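Local coordinates for protein glycoside hydrolase, GH17 family (Formosa sp. Hel1_33_131, PDB 6FCG) that probably hydrolyses internal beta-1,3-glucosidic bonds of the algal storage glucan laminarin, as an endo-acting laminarinase, at residues 48-62 with 82-95. Sequence-based numbering, arbitrary orientation.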
ATOM      1  N   LYS A  48       2.457 -16.189 -48.773  1.00 36.23           N
ATOM      2  CA  LYS A  48       2.515 -15.133 -49.798  1.00 36.61           C
ATOM      3  C   LYS A  48       1.448 -14.051 -49.605  1.00 31.95           C
ATOM      4  O   LYS A  48       1.549 -13.011 -50.216  1.00 28.14           O
ATOM      5  CB  LYS A  48       2.394 -15.732 -51.196  1.00 43.14           C
ATOM      6  CG  LYS A  48       3.607 -16.550 -51.576  1.00 51.48           C
ATOM      7  CD  LYS A  48       3.373 -17.346 -52.850  1.00 60.64           C
ATOM      8  CE  LYS A  48       4.279 -18.574 -52.899  1.00 61.99           C
ATOM      9  NZ  LYS A  48       4.476 -19.014 -54.303  1.00 63.92           N
ATOM     10  N   TYR A  49       0.408 -14.337 -48.809  1.00 30.24           N
ATOM     11  CA  TYR A  49      -0.670 -13.379 -48.471  1.00 28.68           C
ATOM     12  C   TYR A  49      -0.763 -13.096 -46.946  1.00 27.06           C
ATOM     13  O   TYR A  49      -1.721 -13.540 -46.263  1.00 27.98           O
ATOM     14  CB  TYR A  49      -2.020 -13.896 -49.004  1.00 26.13           C
ATOM     15  CG  TYR A  49      -2.032 -14.253 -50.465  1.00 27.29           C
ATOM     16  CD1 TYR A  49      -1.679 -15.526 -50.910  1.00 26.73           C
ATOM     17  CD2 TYR A  49      -2.423 -13.301 -51.433  1.00 29.20           C
ATOM     18  CE1 TYR A  49      -1.700 -15.843 -52.259  1.00 27.08           C
ATOM     19  CE2 TYR A  49      -2.450 -13.611 -52.785  1.00 27.70           C
ATOM     20  CZ  TYR A  49      -2.083 -14.875 -53.186  1.00 27.68           C
ATOM     21  OH  TYR A  49      -2.128 -15.169 -54.518  1.00 28.26           O
ATOM     22  N   LEU A  50       0.229 -12.375 -46.426  1.00 26.27           N
ATOM     23  CA  LEU A  50       0.274 -12.024 -44.990  1.00 26.22           C
ATOM     24  C   LEU A  50      -0.930 -11.182 -44.612  1.00 25.73           C
ATOM     25  O   LEU A  50      -1.327 -10.285 -45.367  1.00 24.41           O
ATOM     26  CB  LEU A  50       1.534 -11.242 -44.619  1.00 26.79           C
ATOM     27  CG  LEU A  50       2.862 -12.014 -44.629  1.00 28.87           C
ATOM     28  CD1 LEU A  50       4.017 -11.078 -44.284  1.00 29.72           C
ATOM     29  CD2 LEU A  50       2.867 -13.227 -43.709  1.00 28.66           C
ATOM     30  N   ALA A  51      -1.513 -11.511 -43.457  1.00 23.59           N
ATOM     31  CA  ALA A  51      -2.719 -10.865 -42.954  1.00 22.35           C
ATOM     32  C   ALA A  51      -2.400  -9.889 -41.834  1.00 21.87           C
ATOM     33  O   ALA A  51      -1.350 -10.010 -41.188  1.00 21.05           O
ATOM     34  CB  ALA A  51      -3.692 -11.917 -42.455  1.00 22.93           C
ATOM     35  N   ILE A  52      -3.327  -8.957 -41.610  1.00 20.85           N
ATOM     36  CA  ILE A  52      -3.246  -7.979 -40.537  1.00 20.86           C
ATOM     37  C   ILE A  52      -4.649  -7.525 -40.138  1.00 20.13           C
ATOM     38  O   ILE A  52      -5.531  -7.441 -40.986  1.00 22.02           O
ATOM     39  CB  ILE A  52      -2.379  -6.766 -40.972  1.00 21.96           C
ATOM     40  CG1 ILE A  52      -1.883  -5.949 -39.787  1.00 23.24           C
ATOM     41  CG2 ILE A  52      -3.110  -5.826 -41.916  1.00 22.19           C
ATOM     42  CD1 ILE A  52      -0.402  -5.638 -39.855  1.00 24.05           C
ATOM     43  N   SER A  53      -4.839  -7.170 -38.871  1.00 18.61           N
ATOM     44  CA  SER A  53      -6.020  -6.406 -38.457  1.00 17.69           C
ATOM     45  C   SER A  53      -5.793  -4.906 -38.744  1.00 17.55           C
ATOM     46  O   SER A  53      -4.688  -4.372 -38.465  1.00 18.17           O
ATOM     47  CB  SER A  53      -6.337  -6.649 -36.983  1.00 17.66           C
ATOM     48  OG  SER A  53      -6.811  -7.967 -36.792  1.00 18.28           O
ATOM     49  N   TYR A  54      -6.803  -4.223 -39.294  1.00 16.25           N
ATOM     50  CA  TYR A  54      -6.629  -2.825 -39.730  1.00 15.78           C
ATOM     51  C   TYR A  54      -7.756  -1.869 -39.356  1.00 15.44           C
ATOM     52  O   TYR A  54      -8.945  -2.160 -39.500  1.00 14.24           O
ATOM     53  CB  TYR A  54      -6.379  -2.743 -41.243  1.00 16.80           C
ATOM     54  CG  TYR A  54      -6.343  -1.319 -41.769  1.00 17.99           C
ATOM     55  CD1 TYR A  54      -5.215  -0.547 -41.642  1.00 19.20           C
ATOM     56  CD2 TYR A  54      -7.473  -0.724 -42.327  1.00 19.55           C
ATOM     57  CE1 TYR A  54      -5.183   0.771 -42.085  1.00 19.56           C
ATOM     58  CE2 TYR A  54      -7.458   0.586 -42.771  1.00 19.62           C
ATOM     59  CZ  TYR A  54      -6.312   1.328 -42.640  1.00 20.12           C
ATOM     60  OH  TYR A  54      -6.311   2.618 -43.108  1.00 20.57           O
ATOM     61  N   GLY A  55      -7.331  -0.709 -38.869  1.00 16.19           N
ATOM     62  CA  GLY A  55      -8.162   0.459 -38.758  1.00 17.59           C
ATOM     63  C   GLY A  55      -7.310   1.654 -39.126  1.00 20.22           C
ATOM     64  O   GLY A  55      -6.109   1.710 -38.805  1.00 24.23           O
ATOM     65  N   GLY A  56      -7.945   2.662 -39.714  1.00 21.51           N
ATOM     66  CA  GLY A  56      -7.282   3.827 -40.303  1.00 21.37           C
ATOM     67  C   GLY A  56      -7.617   5.141 -39.622  1.00 21.81           C
ATOM     68  O   GLY A  56      -7.222   6.200 -40.086  1.00 25.30           O
ATOM     69  N   TYR A  57      -8.354   5.060 -38.530  1.00 22.52           N
ATOM     70  CA  TYR A  57      -8.720   6.217 -37.732  1.00 21.94           C
ATOM     71  C   TYR A  57      -7.466   6.820 -37.146  1.00 22.41           C
ATOM     72  O   TYR A  57      -6.577   6.089 -36.690  1.00 24.20           O
ATOM     73  CB  TYR A  57      -9.643   5.803 -36.593  1.00 19.94           C
ATOM     74  CG  TYR A  57     -11.009   5.309 -37.009  1.00 18.99           C
ATOM     75  CD1 TYR A  57     -12.037   6.197 -37.315  1.00 18.82           C
ATOM     76  CD2 TYR A  57     -11.288   3.949 -37.082  1.00 18.60           C
ATOM     77  CE1 TYR A  57     -13.307   5.736 -37.671  1.00 18.19           C
ATOM     78  CE2 TYR A  57     -12.540   3.489 -37.449  1.00 17.90           C
ATOM     79  CZ  TYR A  57     -13.540   4.380 -37.745  1.00 17.64           C
ATOM     80  OH  TYR A  57     -14.785   3.928 -38.053  1.00 17.32           O
ATOM     81  N   ARG A  58      -7.396   8.147 -37.204  1.00 24.48           N
ATOM     82  CA  ARG A  58      -6.205   8.933 -36.779  1.00 26.91           C
ATOM     83  C   ARG A  58      -6.430   9.831 -35.575  1.00 25.66           C
ATOM     84  O   ARG A  58      -5.486  10.394 -35.070  1.00 23.59           O
ATOM     85  CB  ARG A  58      -5.675   9.774 -37.953  1.00 28.12           C
ATOM     86  CG  ARG A  58      -4.952   8.955 -39.011  1.00 30.15           C
ATOM     87  CD  ARG A  58      -5.068   9.583 -40.374  1.00 32.35           C
ATOM     88  NE  ARG A  58      -4.615   8.662 -41.429  1.00 34.93           N
ATOM     89  CZ  ARG A  58      -3.776   8.928 -42.423  1.00 33.05           C
ATOM     90  NH1 ARG A  58      -3.545   7.941 -43.274  1.00 34.44           N
ATOM     91  NH2 ARG A  58      -3.190  10.106 -42.597  1.00 32.08           N
ATOM     92  N   LYS A  59      -7.673   9.921 -35.096  1.00 28.70           N
ATOM     93  CA  LYS A  59      -8.036  10.814 -33.996  1.00 29.82           C
ATOM     94  C   LYS A  59      -8.691  10.023 -32.875  1.00 27.53           C
ATOM     95  O   LYS A  59      -8.950   8.829 -33.008  1.00 26.10           O
ATOM     96  CB  LYS A  59      -9.005  11.887 -34.481  1.00 33.75           C
ATOM     97  CG  LYS A  59      -8.579  12.663 -35.723  1.00 36.38           C
ATOM     98  CD  LYS A  59      -7.834  13.941 -35.397  1.00 41.61           C
ATOM     99  CE  LYS A  59      -7.546  14.699 -36.676  1.00 46.95           C
ATOM    100  NZ  LYS A  59      -6.602  15.819 -36.416  1.00 53.34           N
ATOM    101  N   LYS A  60      -8.979  10.718 -31.776  1.00 26.64           N
ATOM    102  CA  LYS A  60      -9.483  10.100 -30.554  1.00 26.28           C
ATOM    103  C   LYS A  60     -10.980   9.744 -30.577  1.00 23.62           C
ATOM    104  O   LYS A  60     -11.526   9.306 -29.565  1.00 23.52           O
ATOM    105  CB  LYS A  60      -9.188  11.008 -29.363  1.00 28.45           C
ATOM    106  CG  LYS A  60      -7.713  11.306 -29.121  1.00 32.06           C
ATOM    107  CD  LYS A  60      -7.581  12.316 -27.973  1.00 35.16           C
ATOM    108  CE  LYS A  60      -6.177  12.885 -27.825  1.00 36.94           C
ATOM    109  NZ  LYS A  60      -5.355  12.017 -26.938  1.00 40.23           N
ATOM    110  N   SER A  61     -11.639   9.951 -31.709  1.00 21.10           N
ATOM    111  CA  SER A  61     -13.017   9.535 -31.895  1.00 21.12           C
ATOM    112  C   SER A  61     -13.214   9.035 -33.330  1.00 21.14           C
ATOM    113  O   SER A  61     -12.610   9.550 -34.287  1.00 21.57           O
ATOM    114  CB  SER A  61     -13.984  10.694 -31.632  1.00 20.47           C
ATOM    115  OG  SER A  61     -15.332  10.289 -31.859  1.00 19.88           O
ATOM    116  N   ARG A  62     -14.033   8.002 -33.447  1.00 20.96           N
ATOM    117  CA  ARG A  62     -14.389   7.456 -34.736  1.00 21.62           C
ATOM    118  C   ARG A  62     -15.379   8.345 -35.497  1.00 22.00           C
ATOM    119  O   ARG A  62     -15.637   8.112 -36.669  1.00 21.31           O
ATOM    120  CB  ARG A  62     -14.925   6.030 -34.569  1.00 21.59           C
ATOM    121  CG  ARG A  62     -13.885   5.028 -34.069  1.00 21.74           C
ATOM    122  CD  ARG A  62     -14.484   3.624 -34.013  1.00 22.72           C
ATOM    123  NE  ARG A  62     -15.667   3.602 -33.132  1.00 23.08           N
ATOM    124  CZ  ARG A  62     -16.634   2.693 -33.148  1.00 23.18           C
ATOM    125  NH1 ARG A  62     -16.624   1.657 -33.988  1.00 23.21           N
ATOM    126  NH2 ARG A  62     -17.622   2.811 -32.289  1.00 25.18           N
ATOM    127  N   ASN A  82       4.273  -6.292 -47.881  1.00 29.40           N
ATOM    128  CA  ASN A  82       3.743  -7.644 -48.205  1.00 30.59           C
ATOM    129  C   ASN A  82       2.458  -8.054 -47.513  1.00 28.48           C
ATOM    130  O   ASN A  82       2.102  -9.229 -47.534  1.00 30.44           O
ATOM    131  CB  ASN A  82       4.765  -8.762 -48.012  1.00 31.95           C
ATOM    132  CG  ASN A  82       5.891  -8.662 -48.978  1.00 34.83           C
ATOM    133  OD1 ASN A  82       5.676  -8.735 -50.182  1.00 38.60           O
ATOM    134  ND2 ASN A  82       7.106  -8.490 -48.468  1.00 37.83           N
ATOM    135  N   ILE A  83       1.733  -7.104 -46.939  1.00 26.41           N
ATOM    136  CA  ILE A  83       0.393  -7.417 -46.433  1.00 24.43           C
ATOM    137  C   ILE A  83      -0.505  -7.517 -47.659  1.00 24.09           C
ATOM    138  O   ILE A  83      -0.503  -6.618 -48.505  1.00 24.06           O
ATOM    139  CB  ILE A  83      -0.151  -6.321 -45.480  1.00 22.97           C
ATOM    140  CG1 ILE A  83       0.813  -6.017 -44.311  1.00 24.11           C
ATOM    141  CG2 ILE A  83      -1.539  -6.668 -44.992  1.00 21.70           C
ATOM    142  CD1 ILE A  83       0.967  -7.070 -43.260  1.00 24.38           C
ATOM    143  N   ARG A  84      -1.275  -8.597 -47.750  1.00 24.46           N
ATOM    144  CA  ARG A  84      -2.240  -8.782 -48.843  1.00 24.83           C
ATOM    145  C   ARG A  84      -3.671  -9.002 -48.425  1.00 23.08           C
ATOM    146  O   ARG A  84      -4.565  -9.043 -49.273  1.00 23.94           O
ATOM    147  CB  ARG A  84      -1.800  -9.959 -49.728  1.00 27.67           C
ATOM    148  CG  ARG A  84      -0.460  -9.777 -50.443  1.00 29.48           C
ATOM    149  CD  ARG A  84      -0.531  -8.658 -51.485  1.00 31.08           C
ATOM    150  NE  ARG A  84       0.754  -8.429 -52.130  1.00 31.93           N
ATOM    151  CZ  ARG A  84       1.667  -7.540 -51.753  1.00 34.03           C
ATOM    152  NH1 ARG A  84       1.482  -6.733 -50.703  1.00 35.46           N
ATOM    153  NH2 ARG A  84       2.795  -7.457 -52.448  1.00 33.20           N
ATOM    154  N   ILE A  85      -3.925  -9.195 -47.140  1.00 22.33           N
ATOM    155  CA  ILE A  85      -5.315  -9.296 -46.685  1.00 21.57           C
ATOM    156  C   ILE A  85      -5.487  -8.572 -45.368  1.00 20.29           C
ATOM    157  O   ILE A  85      -4.634  -8.653 -44.480  1.00 18.95           O
ATOM    158  CB  ILE A  85      -5.820 -10.764 -46.657  1.00 21.36           C
ATOM    159  CG1 ILE A  85      -7.252 -10.814 -46.175  1.00 20.55           C
ATOM    160  CG2 ILE A  85      -4.926 -11.652 -45.796  1.00 22.21           C
ATOM    161  CD1 ILE A  85      -7.959 -12.092 -46.549  1.00 20.93           C
ATOM    162  N   LEU A  86      -6.556  -7.791 -45.272  1.00 20.40           N
ATOM    163  CA  LEU A  86      -6.852  -7.120 -44.025  1.00 21.62           C
ATOM    164  C   LEU A  86      -8.224  -7.467 -43.484  1.00 22.56           C
ATOM    165  O   LEU A  86      -9.062  -8.026 -44.172  1.00 21.69           O
ATOM    166  CB  LEU A  86      -6.523  -5.619 -44.054  1.00 21.79           C
ATOM    167  CG  LEU A  86      -6.962  -4.822 -45.229  1.00 22.84           C
ATOM    168  CD1 LEU A  86      -8.337  -4.248 -45.002  1.00 25.39           C
ATOM    169  CD2 LEU A  86      -6.037  -3.659 -45.464  1.00 23.35           C
ATOM    170  N   ARG A  87      -8.383  -7.164 -42.201  1.00 24.52           N
ATOM    171  CA  ARG A  87      -9.557  -7.448 -41.413  1.00 24.52           C
ATOM    172  C   ARG A  87     -10.172  -6.187 -40.857  1.00 22.64           C
ATOM    173  O   ARG A  87      -9.477  -5.268 -40.434  1.00 23.63           O
ATOM    174  CB  ARG A  87      -9.113  -8.247 -40.217  1.00 27.29           C
ATOM    175  CG  ARG A  87     -10.224  -8.990 -39.588  1.00 28.81           C
ATOM    176  CD  ARG A  87      -9.841  -9.568 -38.252  1.00 27.47           C
ATOM    177  NE  ARG A  87     -11.100  -9.737 -37.558  1.00 26.79           N
ATOM    178  CZ  ARG A  87     -11.255  -9.839 -36.254  1.00 27.44           C
ATOM    179  NH1 ARG A  87     -10.204  -9.871 -35.427  1.00 26.14           N
ATOM    180  NH2 ARG A  87     -12.501  -9.925 -35.788  1.00 29.16           N
ATOM    181  N   THR A  88     -11.478  -6.212 -40.757  1.00 22.42           N
ATOM    182  CA  THR A  88     -12.302  -5.065 -40.415  1.00 23.82           C
ATOM    183  C   THR A  88     -13.383  -5.494 -39.416  1.00 22.43           C
ATOM    184  O   THR A  88     -13.653  -6.710 -39.272  1.00 21.79           O
ATOM    185  CB  THR A  88     -12.855  -4.508 -41.748  1.00 26.48           C
ATOM    186  OG1 THR A  88     -12.236  -3.236 -42.014  1.00 29.09           O
ATOM    187  CG2 THR A  88     -14.383  -4.408 -41.772  1.00 26.15           C
ATOM    188  N   TYR A  89     -13.988  -4.543 -38.708  1.00 21.31           N
ATOM    189  CA  TYR A  89     -14.802  -4.913 -37.506  1.00 22.03           C
ATOM    190  C   TYR A  89     -16.313  -4.653 -37.575  1.00 21.33           C
ATOM    191  O   TYR A  89     -17.106  -5.435 -37.033  1.00 20.19           O
ATOM    192  CB  TYR A  89     -14.199  -4.276 -36.247  1.00 21.43           C
ATOM    193  CG  TYR A  89     -12.897  -4.929 -35.884  1.00 21.22           C
ATOM    194  CD1 TYR A  89     -11.708  -4.504 -36.463  1.00 22.07           C
ATOM    195  CD2 TYR A  89     -12.853  -6.003 -34.992  1.00 20.68           C
ATOM    196  CE1 TYR A  89     -10.507  -5.143 -36.180  1.00 22.90           C
ATOM    197  CE2 TYR A  89     -11.657  -6.626 -34.677  1.00 21.34           C
ATOM    198  CZ  TYR A  89     -10.483  -6.203 -35.273  1.00 21.98           C
ATOM    199  OH  TYR A  89      -9.286  -6.799 -34.969  1.00 20.87           O
ATOM    200  N   ASN A  90     -16.698  -3.561 -38.223  1.00 20.99           N
ATOM    201  CA  ASN A  90     -18.091  -3.320 -38.482  1.00 20.39           C
ATOM    202  C   ASN A  90     -18.308  -2.697 -39.846  1.00 19.43           C
ATOM    203  O   ASN A  90     -17.374  -2.230 -40.489  1.00 18.88           O
ATOM    204  CB  ASN A  90     -18.701  -2.439 -37.413  1.00 21.35           C
ATOM    205  CG  ASN A  90     -18.129  -1.051 -37.410  1.00 22.31           C
ATOM    206  OD1 ASN A  90     -17.109  -0.823 -36.779  1.00 27.50           O
ATOM    207  ND2 ASN A  90     -18.757  -0.124 -38.082  1.00 22.48           N
ATOM    208  N   VAL A  91     -19.558  -2.777 -40.267  1.00 19.23           N
ATOM    209  CA  VAL A  91     -20.070  -2.152 -41.483  1.00 19.44           C
ATOM    210  C   VAL A  91     -21.206  -1.154 -41.206  1.00 19.95           C
ATOM    211  O   VAL A  91     -22.002  -0.815 -42.072  1.00 19.33           O
ATOM    212  CB  VAL A  91     -20.445  -3.163 -42.575  1.00 20.41           C
ATOM    213  CG1 VAL A  91     -19.255  -3.988 -42.996  1.00 19.49           C
ATOM    214  CG2 VAL A  91     -21.584  -4.145 -42.213  1.00 21.54           C
ATOM    215  N   ARG A  92     -21.253  -0.659 -39.972  1.00 21.09           N
ATOM    216  CA  ARG A  92     -22.198   0.363 -39.545  1.00 22.17           C
ATOM    217  C   ARG A  92     -21.673   1.757 -39.899  1.00 22.80           C
ATOM    218  O   ARG A  92     -22.387   2.604 -40.426  1.00 24.68           O
ATOM    219  CB  ARG A  92     -22.382   0.232 -38.029  1.00 23.53           C
ATOM    220  CG  ARG A  92     -23.638   0.811 -37.438  1.00 23.67           C
ATOM    221  CD  ARG A  92     -23.555   0.794 -35.917  1.00 24.34           C
ATOM    222  NE  ARG A  92     -23.347   2.161 -35.482  1.00 26.17           N
ATOM    223  CZ  ARG A  92     -22.332   2.631 -34.787  1.00 26.17           C
ATOM    224  NH1 ARG A  92     -21.357   1.870 -34.362  1.00 26.39           N
ATOM    225  NH2 ARG A  92     -22.308   3.920 -34.517  1.00 27.63           N
ATOM    226  N   LEU A  93     -20.445   2.034 -39.501  1.00 21.38           N
ATOM    227  CA  LEU A  93     -19.811   3.265 -39.835  1.00 20.29           C
ATOM    228  C   LEU A  93     -19.261   3.091 -41.231  1.00 20.74           C
ATOM    229  O   LEU A  93     -19.102   1.978 -41.713  1.00 21.39           O
ATOM    230  CB  LEU A  93     -18.711   3.582 -38.806  1.00 20.30           C
ATOM    231  CG  LEU A  93     -19.174   3.698 -37.326  1.00 20.09           C
ATOM    232  CD1 LEU A  93     -18.004   4.005 -36.391  1.00 19.47           C
ATOM    233  CD2 LEU A  93     -20.285   4.736 -37.117  1.00 19.16           C
ATOM    234  N   ALA A  94     -18.926   4.211 -41.856  1.00 21.83           N
ATOM    235  CA  ALA A  94     -18.496   4.271 -43.271  1.00 21.47           C
ATOM    236  C   ALA A  94     -17.115   3.650 -43.543  1.00 20.97           C
ATOM    237  O   ALA A  94     -16.807   3.310 -44.684  1.00 19.68           O
ATOM    238  CB  ALA A  94     -18.482   5.724 -43.723  1.00 21.76           C
ATOM    239  N   HIS A  95     -16.298   3.570 -42.487  1.00 18.75           N
ATOM    240  CA  HIS A  95     -14.911   3.139 -42.551  1.00 18.16           C
ATOM    241  C   HIS A  95     -14.618   1.929 -43.473  1.00 18.35           C
ATOM    242  O   HIS A  95     -13.758   2.000 -44.325  1.00 20.12           O
ATOM    243  CB  HIS A  95     -14.467   2.898 -41.105  1.00 17.67           C
ATOM    244  CG  HIS A  95     -13.080   2.369 -40.947  1.00 17.30           C
ATOM    245  ND1 HIS A  95     -12.817   1.074 -40.545  1.00 17.88           N
ATOM    246  CD2 HIS A  95     -11.881   2.975 -41.065  1.00 17.15           C
ATOM    247  CE1 HIS A  95     -11.512   0.890 -40.465  1.00 17.02           C
ATOM    248  NE2 HIS A  95     -10.925   2.025 -40.787  1.00 17.73           N
TER
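Tyr49 CD2 lies 3.8 Å from Arg84 CB, beside two parallel strands of a TIM barrel. Strands 50-53 and 83-87 are neighbours in a beta-alpha-beta unit, with helix 68-80 as the crossover. Leu50 O accepts a hydrogen bond from Arg84 N (2.9 Å) and a weak one from Ile85 N. Ala51 CB meets Ile85 CG2, on the same side of the sheet as Ser53 and Arg87. Ile52 N donates to Ile85 O. Its side chain is on the other side of the sheet, with Leu86, which touches Met75 of helix 68-80. There Ile52 CG2 packs 3.6 Å from Ile83 CG2, and the two side chains cross at about a right angle. On the barrel's inner side, Ser53 OG lies 3.7 Å from Arg87 CD but bonds to Phe348 O. Arg87, extended from CG to NE, makes a salt bridge to Glu305 on strand 301-305 and a hydrogen bond to Asn168. Tyr89 OH also hydrogen-bonds Glu305. Tyr54 N continues the pairing to Arg87 O, and its hydroxyl bonds to Asp74. Beyond the strands, Gly56 N donates to His95 NE2, tilted 21° out of the imidazole plane. Tyr57 stacks offset on one face of that imidazole, with centroids 4.5 Å apart and planes at 22°. Arg62 CG covers a face of the Tyr57 ring. The Arg62 guanidinium and Arg92 share the C-terminal carboxylate of His430 of the second subunit. A bend at chi3 (-58°) folds the end of Arg62 back, and Leu93 CD1 sits over one guanidinium face, 3.6 Å from Arg62 NH1.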